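Local coordinates for protein adhesin LabA (Helicobacter pylori, PDB 6GMM) that probably binds LacdiNAc-bearing glycans of the gastric mucosa as the exodomain of a bacterial adhesin with lectin activity, at residues A[11-16]-A[440-445]; A[17-22]-A[433-438]. All blocks are in the same frame, centred on the assembly; numbering follows the deposited sequence.

Contact 1 (A[11-16]-A[440-445])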
ATOM      1  N   ARG A  11     -28.278 -14.399 -16.669  1.00 39.65           N
ATOM      2  CA  ARG A  11     -28.761 -13.028 -16.864  1.00 38.91           C
ATOM      3  C   ARG A  11     -29.704 -12.644 -15.723  1.00 39.85           C
ATOM      4  O   ARG A  11     -29.566 -11.565 -15.153  1.00 37.99           O
ATOM      5  CB  ARG A  11     -29.528 -12.942 -18.194  1.00 42.09           C
ATOM      6  CG  ARG A  11     -29.369 -11.630 -18.953  1.00 54.12           C
ATOM      7  CD  ARG A  11     -29.074 -11.875 -20.431  1.00 66.60           C
ATOM      8  NE  ARG A  11     -30.094 -12.703 -21.085  1.00 77.78           N
ATOM      9  CZ  ARG A  11     -29.866 -13.491 -22.133  1.00 93.96           C
ATOM     10  NH1 ARG A  11     -28.649 -13.571 -22.661  1.00 80.32           N
ATOM     11  NH2 ARG A  11     -30.852 -14.209 -22.657  1.00 80.00           N
ATOM     12  N   LEU A  12     -30.673 -13.536 -15.400  1.00 35.37           N
ATOM     13  CA  LEU A  12     -31.628 -13.311 -14.327  1.00 33.73           C
ATOM     14  C   LEU A  12     -30.921 -13.308 -12.987  1.00 37.55           C
ATOM     15  O   LEU A  12     -31.149 -12.391 -12.195  1.00 34.89           O
ATOM     16  CB  LEU A  12     -32.764 -14.346 -14.367  1.00 34.52           C
ATOM     17  CG  LEU A  12     -33.818 -14.292 -13.255  1.00 37.94           C
ATOM     18  CD1 LEU A  12     -34.676 -13.036 -13.338  1.00 36.88           C
ATOM     19  CD2 LEU A  12     -34.702 -15.527 -13.299  1.00 39.57           C
ATOM     20  N   ASN A  13     -30.011 -14.288 -12.765  1.00 36.62           N
ATOM     21  CA  ASN A  13     -29.244 -14.407 -11.523  1.00 36.02           C
ATOM     22  C   ASN A  13     -28.458 -13.151 -11.195  1.00 39.00           C
ATOM     23  O   ASN A  13     -28.490 -12.707 -10.045  1.00 37.95           O
ATOM     24  CB  ASN A  13     -28.345 -15.647 -11.507  1.00 38.04           C
ATOM     25  CG  ASN A  13     -27.627 -15.855 -10.188  1.00 56.01           C
ATOM     26  OD1 ASN A  13     -28.199 -15.729  -9.094  1.00 49.80           O
ATOM     27  ND2 ASN A  13     -26.346 -16.155 -10.266  1.00 48.84           N
ATOM     28  N   ASN A  14     -27.808 -12.548 -12.197  1.00 35.72           N
ATOM     29  CA  ASN A  14     -27.034 -11.334 -11.952  1.00 35.27           C
ATOM     30  C   ASN A  14     -27.935 -10.137 -11.643  1.00 36.95           C
ATOM     31  O   ASN A  14     -27.567  -9.311 -10.805  1.00 34.91           O
ATOM     32  CB  ASN A  14     -26.018 -11.053 -13.073  1.00 37.58           C
ATOM     33  CG  ASN A  14     -24.933 -12.105 -13.181  1.00 50.13           C
ATOM     34  OD1 ASN A  14     -24.355 -12.584 -12.179  1.00 37.82           O
ATOM     35  ND2 ASN A  14     -24.616 -12.466 -14.412  1.00 44.74           N
ATOM     36  N   LEU A  15     -29.145 -10.105 -12.221  1.00 33.55           N
ATOM     37  CA  LEU A  15     -30.138  -9.070 -11.933  1.00 32.80           C
ATOM     38  C   LEU A  15     -30.623  -9.235 -10.476  1.00 34.27           C
ATOM     39  O   LEU A  15     -30.856  -8.243  -9.789  1.00 33.54           O
ATOM     40  CB  LEU A  15     -31.341  -9.182 -12.893  1.00 33.87           C
ATOM     41  CG  LEU A  15     -31.171  -8.652 -14.328  1.00 39.47           C
ATOM     42  CD1 LEU A  15     -32.280  -9.198 -15.233  1.00 41.00           C
ATOM     43  CD2 LEU A  15     -31.215  -7.131 -14.365  1.00 41.11           C
ATOM     44  N   LEU A  16     -30.770 -10.491 -10.019  1.00 28.32           N
ATOM     45  CA  LEU A  16     -31.214 -10.807  -8.662  1.00 26.52           C
ATOM     46  C   LEU A  16     -30.189 -10.352  -7.628  1.00 29.72           C
ATOM     47  O   LEU A  16     -30.558  -9.711  -6.645  1.00 29.22           O
ATOM     48  CB  LEU A  16     -31.526 -12.296  -8.519  1.00 26.25           C
ATOM     49  CG  LEU A  16     -32.838 -12.770  -9.176  1.00 28.67           C
ATOM     50  CD1 LEU A  16     -32.995 -14.275  -9.044  1.00 29.44           C
ATOM     51  CD2 LEU A  16     -34.048 -12.053  -8.596  1.00 26.39           C
ATOM     52  N   ASN A 440     -35.148 -17.971  -1.109  1.00 37.32           N
ATOM     53  CA  ASN A 440     -35.281 -19.360  -1.534  1.00 38.68           C
ATOM     54  C   ASN A 440     -35.440 -19.493  -3.035  1.00 42.21           C
ATOM     55  O   ASN A 440     -34.766 -20.333  -3.634  1.00 43.14           O
ATOM     56  CB  ASN A 440     -36.396 -20.058  -0.762  1.00 37.83           C
ATOM     57  CG  ASN A 440     -36.189 -19.955   0.732  1.00 65.75           C
ATOM     58  OD1 ASN A 440     -35.120 -20.292   1.258  1.00 61.53           O
ATOM     59  ND2 ASN A 440     -37.168 -19.402   1.436  1.00 57.73           N
ATOM     60  N   ILE A 441     -36.281 -18.636  -3.662  1.00 35.80           N
ATOM     61  CA  ILE A 441     -36.410 -18.662  -5.118  1.00 35.20           C
ATOM     62  C   ILE A 441     -35.077 -18.177  -5.733  1.00 38.75           C
ATOM     63  O   ILE A 441     -34.628 -18.757  -6.725  1.00 38.76           O
ATOM     64  CB  ILE A 441     -37.692 -17.953  -5.666  1.00 37.77           C
ATOM     65  CG1 ILE A 441     -38.969 -18.426  -4.905  1.00 38.11           C
ATOM     66  CG2 ILE A 441     -37.852 -18.200  -7.180  1.00 39.17           C
ATOM     67  CD1 ILE A 441     -40.186 -17.481  -4.997  1.00 34.41           C
ATOM     68  N   HIS A 442     -34.396 -17.196  -5.070  1.00 33.89           N
ATOM     69  CA  HIS A 442     -33.095 -16.658  -5.500  1.00 33.67           C
ATOM     70  C   HIS A 442     -32.036 -17.765  -5.503  1.00 37.61           C
ATOM     71  O   HIS A 442     -31.431 -17.993  -6.541  1.00 37.12           O
ATOM     72  CB  HIS A 442     -32.659 -15.489  -4.596  1.00 33.52           C
ATOM     73  CG  HIS A 442     -31.464 -14.712  -5.074  1.00 36.14           C
ATOM     74  ND1 HIS A 442     -30.914 -13.699  -4.300  1.00 36.88           N
ATOM     75  CD2 HIS A 442     -30.751 -14.818  -6.223  1.00 38.36           C
ATOM     76  CE1 HIS A 442     -29.904 -13.217  -5.007  1.00 36.56           C
ATOM     77  NE2 HIS A 442     -29.745 -13.879  -6.155  1.00 37.51           N
ATOM     78  N   SER A 443     -31.883 -18.490  -4.369  1.00 34.81           N
ATOM     79  CA  SER A 443     -30.991 -19.642  -4.213  1.00 36.99           C
ATOM     80  C   SER A 443     -31.243 -20.664  -5.313  1.00 40.07           C
ATOM     81  O   SER A 443     -30.299 -21.118  -5.957  1.00 40.89           O
ATOM     82  CB  SER A 443     -31.204 -20.305  -2.854  1.00 43.26           C
ATOM     83  OG  SER A 443     -30.615 -19.533  -1.820  1.00 57.09           O
ATOM     84  N   GLN A 444     -32.518 -20.980  -5.555  1.00 36.69           N
ATOM     85  CA  GLN A 444     -32.957 -21.894  -6.601  1.00 36.88           C
ATOM     86  C   GLN A 444     -32.472 -21.456  -7.972  1.00 40.12           C
ATOM     87  O   GLN A 444     -31.917 -22.280  -8.682  1.00 42.06           O
ATOM     88  CB  GLN A 444     -34.474 -22.037  -6.592  1.00 37.94           C
ATOM     89  CG  GLN A 444     -34.947 -23.159  -5.692  1.00 45.71           C
ATOM     90  CD  GLN A 444     -36.433 -23.381  -5.794  1.00 59.59           C
ATOM     91  OE1 GLN A 444     -37.235 -22.440  -5.747  1.00 53.65           O
ATOM     92  NE2 GLN A 444     -36.834 -24.641  -5.868  1.00 49.54           N
ATOM     93  N   VAL A 445     -32.601 -20.156  -8.309  1.00 34.51           N
ATOM     94  CA  VAL A 445     -32.160 -19.598  -9.587  1.00 34.08           C
ATOM     95  C   VAL A 445     -30.638 -19.671  -9.696  1.00 41.01           C
ATOM     96  O   VAL A 445     -30.124 -20.185 -10.691  1.00 42.97           O
ATOM     97  CB  VAL A 445     -32.760 -18.180  -9.819  1.00 35.45           C
ATOM     98  CG1 VAL A 445     -32.000 -17.380 -10.881  1.00 33.98           C
ATOM     99  CG2 VAL A 445     -34.232 -18.291 -10.187  1.00 34.78           C
TER
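Two helices near the ends of the chain meet here: residues 11-16 of helix 4-28 and 440-445 of helix 439-452 run roughly antiparallel, their local axes at 141° and 10.0 Å apart. The apolar part centres on Val-445. Its CG1, anti to the backbone N, sits 3.7 Å from CD1 of Leu-16, the two side chains lying roughly perpendicular. CD2 of Leu-12 closes on the same methyl from one turn earlier, with 4.1 Å between Leu-12 CD2 and Val-445 CG1; the CB of Asn-13 also leans on it. Leu-415 of the short helix 412-415 touches both Leu-12 and Val-445, and Ile-402 and Ile-406 of helix 388-408 back Leu-12, so the patch belongs to a wider apolar core.

The second kind of contact is ring packing. His-442 turns its CG anti to the backbone N (chi1 -170°), which carries the imidazole alongside Leu-16, each side chain pointing past the other from its own helix. NE2 of His-442 lies 3.4 Å from CB of Leu-16, while CD2 of His-442 meets CD1 of Leu-16 at 3.6 Å. OD1 of Asn-13 stands at the ring edge, 3.8 Å from NE2 of His-442, with amide and ring planes 61° apart.

Between these two segments the contact rests on van der Waals packing. Asn-13 OD1 and His-442 NE2 are both buried without a modelled partner; burial of NE2 may disfavour a charged imidazole, though the nearby Asn-13 OD1 would partly offset this.

Contact 2 (A[17-22]-A[433-438])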
ATOM      1  N   THR A  17     -28.903 -10.632  -7.897  1.00 25.55           N
ATOM      2  CA  THR A  17     -27.743 -10.231  -7.090  1.00 24.66           C
ATOM      3  C   THR A  17     -27.697  -8.703  -6.993  1.00 27.10           C
ATOM      4  O   THR A  17     -27.685  -8.154  -5.884  1.00 26.41           O
ATOM      5  CB  THR A  17     -26.501 -10.860  -7.708  1.00 31.38           C
ATOM      6  OG1 THR A  17     -26.604 -12.267  -7.501  1.00 34.01           O
ATOM      7  CG2 THR A  17     -25.166 -10.337  -7.096  1.00 32.03           C
ATOM      8  N   ASN A  18     -27.782  -8.026  -8.143  1.00 25.29           N
ATOM      9  CA  ASN A  18     -27.768  -6.560  -8.197  1.00 26.08           C
ATOM     10  C   ASN A  18     -28.949  -5.960  -7.454  1.00 28.61           C
ATOM     11  O   ASN A  18     -28.780  -4.993  -6.719  1.00 26.55           O
ATOM     12  CB  ASN A  18     -27.707  -6.059  -9.650  1.00 32.71           C
ATOM     13  CG  ASN A  18     -26.346  -6.211 -10.308  1.00 61.67           C
ATOM     14  OD1 ASN A  18     -25.353  -6.600  -9.687  1.00 55.33           O
ATOM     15  ND2 ASN A  18     -26.274  -5.918 -11.597  1.00 59.39           N
ATOM     16  N   TYR A  19     -30.138  -6.574  -7.602  1.00 26.28           N
ATOM     17  CA  TYR A  19     -31.369  -6.146  -6.948  1.00 25.34           C
ATOM     18  C   TYR A  19     -31.214  -6.294  -5.423  1.00 27.04           C
ATOM     19  O   TYR A  19     -31.438  -5.332  -4.689  1.00 25.58           O
ATOM     20  CB  TYR A  19     -32.539  -7.027  -7.458  1.00 27.20           C
ATOM     21  CG  TYR A  19     -33.896  -6.775  -6.834  1.00 27.91           C
ATOM     22  CD1 TYR A  19     -34.345  -7.542  -5.761  1.00 30.18           C
ATOM     23  CD2 TYR A  19     -34.782  -5.856  -7.387  1.00 28.58           C
ATOM     24  CE1 TYR A  19     -35.601  -7.328  -5.189  1.00 27.97           C
ATOM     25  CE2 TYR A  19     -36.041  -5.635  -6.826  1.00 29.34           C
ATOM     26  CZ  TYR A  19     -36.453  -6.384  -5.733  1.00 34.75           C
ATOM     27  OH  TYR A  19     -37.714  -6.224  -5.192  1.00 37.41           O
ATOM     28  N   SER A  20     -30.857  -7.507  -4.965  1.00 23.98           N
ATOM     29  CA  SER A  20     -30.711  -7.874  -3.556  1.00 24.78           C
ATOM     30  C   SER A  20     -29.798  -6.925  -2.783  1.00 30.76           C
ATOM     31  O   SER A  20     -30.165  -6.494  -1.680  1.00 29.73           O
ATOM     32  CB  SER A  20     -30.193  -9.301  -3.436  1.00 28.80           C
ATOM     33  OG  SER A  20     -29.998  -9.637  -2.075  1.00 44.45           O
ATOM     34  N   VAL A  21     -28.609  -6.614  -3.379  1.00 27.28           N
ATOM     35  CA  VAL A  21     -27.563  -5.751  -2.855  1.00 27.55           C
ATOM     36  C   VAL A  21     -28.032  -4.285  -2.794  1.00 34.20           C
ATOM     37  O   VAL A  21     -27.861  -3.628  -1.757  1.00 34.51           O
ATOM     38  CB  VAL A  21     -26.258  -5.946  -3.685  1.00 31.20           C
ATOM     39  CG1 VAL A  21     -25.298  -4.759  -3.575  1.00 29.85           C
ATOM     40  CG2 VAL A  21     -25.563  -7.255  -3.317  1.00 31.16           C
ATOM     41  N   LEU A  22     -28.643  -3.785  -3.893  1.00 29.76           N
ATOM     42  CA  LEU A  22     -29.147  -2.421  -3.951  1.00 29.23           C
ATOM     43  C   LEU A  22     -30.308  -2.260  -2.953  1.00 33.97           C
ATOM     44  O   LEU A  22     -30.455  -1.209  -2.322  1.00 34.19           O
ATOM     45  CB  LEU A  22     -29.567  -2.099  -5.390  1.00 29.77           C
ATOM     46  CG  LEU A  22     -30.036  -0.692  -5.731  1.00 35.62           C
ATOM     47  CD1 LEU A  22     -29.066   0.352  -5.243  1.00 35.58           C
ATOM     48  CD2 LEU A  22     -30.215  -0.550  -7.218  1.00 39.05           C
ATOM     49  N   ASP A 433     -42.352   2.825  -2.069  1.00 43.24           N
ATOM     50  CA  ASP A 433     -42.347   1.427  -2.498  1.00 42.32           C
ATOM     51  C   ASP A 433     -41.287   0.636  -1.762  1.00 43.30           C
ATOM     52  O   ASP A 433     -40.108   1.017  -1.733  1.00 40.93           O
ATOM     53  CB  ASP A 433     -42.218   1.294  -4.024  1.00 44.55           C
ATOM     54  CG  ASP A 433     -43.490   1.669  -4.758  1.00 61.02           C
ATOM     55  OD1 ASP A 433     -43.692   2.875  -5.012  1.00 62.62           O
ATOM     56  OD2 ASP A 433     -44.298   0.756  -5.056  1.00 69.52           O
ATOM     57  N   ASN A 434     -41.743  -0.427  -1.102  1.00 37.69           N
ATOM     58  CA  ASN A 434     -40.915  -1.332  -0.332  1.00 36.26           C
ATOM     59  C   ASN A 434     -40.687  -2.558  -1.186  1.00 37.19           C
ATOM     60  O   ASN A 434     -41.645  -3.228  -1.576  1.00 36.80           O
ATOM     61  CB  ASN A 434     -41.595  -1.675   0.989  1.00 39.11           C
ATOM     62  CG  ASN A 434     -41.082  -0.873   2.159  1.00 69.03           C
ATOM     63  OD1 ASN A 434     -40.794   0.333   2.056  1.00 57.07           O
ATOM     64  ND2 ASN A 434     -40.965  -1.532   3.306  1.00 65.99           N
ATOM     65  N   TYR A 435     -39.426  -2.806  -1.546  1.00 29.57           N
ATOM     66  CA  TYR A 435     -39.087  -3.922  -2.409  1.00 28.29           C
ATOM     67  C   TYR A 435     -38.622  -5.102  -1.589  1.00 31.58           C
ATOM     68  O   TYR A 435     -38.098  -4.937  -0.481  1.00 29.57           O
ATOM     69  CB  TYR A 435     -38.061  -3.511  -3.467  1.00 28.48           C
ATOM     70  CG  TYR A 435     -38.601  -2.517  -4.471  1.00 30.02           C
ATOM     71  CD1 TYR A 435     -39.192  -2.945  -5.653  1.00 31.54           C
ATOM     72  CD2 TYR A 435     -38.475  -1.142  -4.261  1.00 31.17           C
ATOM     73  CE1 TYR A 435     -39.663  -2.033  -6.597  1.00 30.60           C
ATOM     74  CE2 TYR A 435     -38.948  -0.221  -5.196  1.00 32.30           C
ATOM     75  CZ  TYR A 435     -39.552  -0.673  -6.358  1.00 38.10           C
ATOM     76  OH  TYR A 435     -40.053   0.221  -7.270  1.00 37.02           O
ATOM     77  N   TYR A 436     -38.895  -6.301  -2.098  1.00 29.47           N
ATOM     78  CA  TYR A 436     -38.586  -7.540  -1.408  1.00 30.40           C
ATOM     79  C   TYR A 436     -38.025  -8.546  -2.381  1.00 33.76           C
ATOM     80  O   TYR A 436     -38.187  -8.404  -3.595  1.00 33.50           O
ATOM     81  CB  TYR A 436     -39.866  -8.094  -0.717  1.00 33.62           C
ATOM     82  CG  TYR A 436     -40.467  -7.137   0.297  1.00 37.24           C
ATOM     83  CD1 TYR A 436     -40.074  -7.167   1.634  1.00 39.58           C
ATOM     84  CD2 TYR A 436     -41.430  -6.201  -0.079  1.00 39.11           C
ATOM     85  CE1 TYR A 436     -40.604  -6.276   2.565  1.00 41.68           C
ATOM     86  CE2 TYR A 436     -41.960  -5.297   0.842  1.00 40.76           C
ATOM     87  CZ  TYR A 436     -41.544  -5.338   2.164  1.00 50.31           C
ATOM     88  OH  TYR A 436     -42.063  -4.456   3.078  1.00 53.30           O
ATOM     89  N   ILE A 437     -37.350  -9.556  -1.841  1.00 30.24           N
ATOM     90  CA  ILE A 437     -36.773 -10.653  -2.598  1.00 30.04           C
ATOM     91  C   ILE A 437     -36.904 -11.953  -1.791  1.00 34.60           C
ATOM     92  O   ILE A 437     -36.632 -11.959  -0.587  1.00 34.46           O
ATOM     93  CB  ILE A 437     -35.332 -10.352  -3.131  1.00 31.94           C
ATOM     94  CG1 ILE A 437     -34.812 -11.496  -4.028  1.00 32.19           C
ATOM     95  CG2 ILE A 437     -34.312  -9.971  -2.017  1.00 32.77           C
ATOM     96  CD1 ILE A 437     -33.650 -11.144  -4.946  1.00 28.22           C
ATOM     97  N   ASP A 438     -37.366 -13.029  -2.449  1.00 29.95           N
ATOM     98  CA  ASP A 438     -37.499 -14.345  -1.837  1.00 31.65           C
ATOM     99  C   ASP A 438     -36.165 -15.029  -1.987  1.00 40.52           C
ATOM    100  O   ASP A 438     -35.753 -15.357  -3.110  1.00 41.86           O
ATOM    101  CB  ASP A 438     -38.607 -15.149  -2.527  1.00 34.85           C
ATOM    102  CG  ASP A 438     -38.965 -16.423  -1.795  1.00 43.52           C
ATOM    103  OD1 ASP A 438     -38.102 -17.336  -1.725  1.00 44.95           O
ATOM    104  OD2 ASP A 438     -40.102 -16.520  -1.318  1.00 46.66           O
TER
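A two-stranded antiparallel beta hairpin, strands 419-423 and 433-437, lays its second strand across residues 17-22 of helix 4-28, the local axes 9.0 Å apart. Tyr-19 reaches over from the helix. With CG anti to the backbone N (chi1 177°), its ring extends to the strand and ends in a hydroxyl that donates a hydrogen bond to the carbonyl O of Tyr-436, 2.7 Å from Tyr-19 OH. That carbonyl lies at the ring edge, and Val-419 of the hairpin and Ile-402 of helix 388-408 also touch the tyrosine.

Ile-437 points toward the helix and lies alongside Tyr-19, the two side chains reaching past each other from strand and helix. Its CB meets the ring edge, 3.7 Å from CE1 of Tyr-19. CG1 is anti to the backbone N, and the extended chain carries CD1 to 3.8 Å from CD1 of Tyr-19 and on toward CB of Ser-20, which is 4.2 Å from Ile-437 CD1.

Tyr-435 runs roughly perpendicular to Tyr-19, its own ring edge facing the Tyr-19 hydroxyl, and CB of Tyr-435 comes within 3.2 Å of Tyr-19 OH. Between Tyr-435 and Ile-437, which both point toward the helix, Tyr-436 turns its side chain away, as strand alternation requires. The hydroxyl of Tyr-19 approaches the Tyr-436 oxygen from above the carbonyl plane, 36° out of it, with a C=O...OH angle of 130°.

Overall arrangement
From the N terminus, helix 4-28 supplies first residues 11-16 and then 17-22, so one continuous helix serves both contacts. The chain then runs through the greater part of the adhesin before returning by way of helix 388-408, helix 412-415 and the hairpin of strands 419-423 and 433-437. Contact 2 closes a loop of 410 intervening residues and nests inside the loop of 423 closed by contact 1. Strand 433-437 leads directly into helix 439-452, and Asp-438 at the junction caps that helix. The two sites, with centres about 11 Å apart, touch where Ile-437 packs on Leu-16 and His-442, joining both chain ends at one extremity of the elongated molecule.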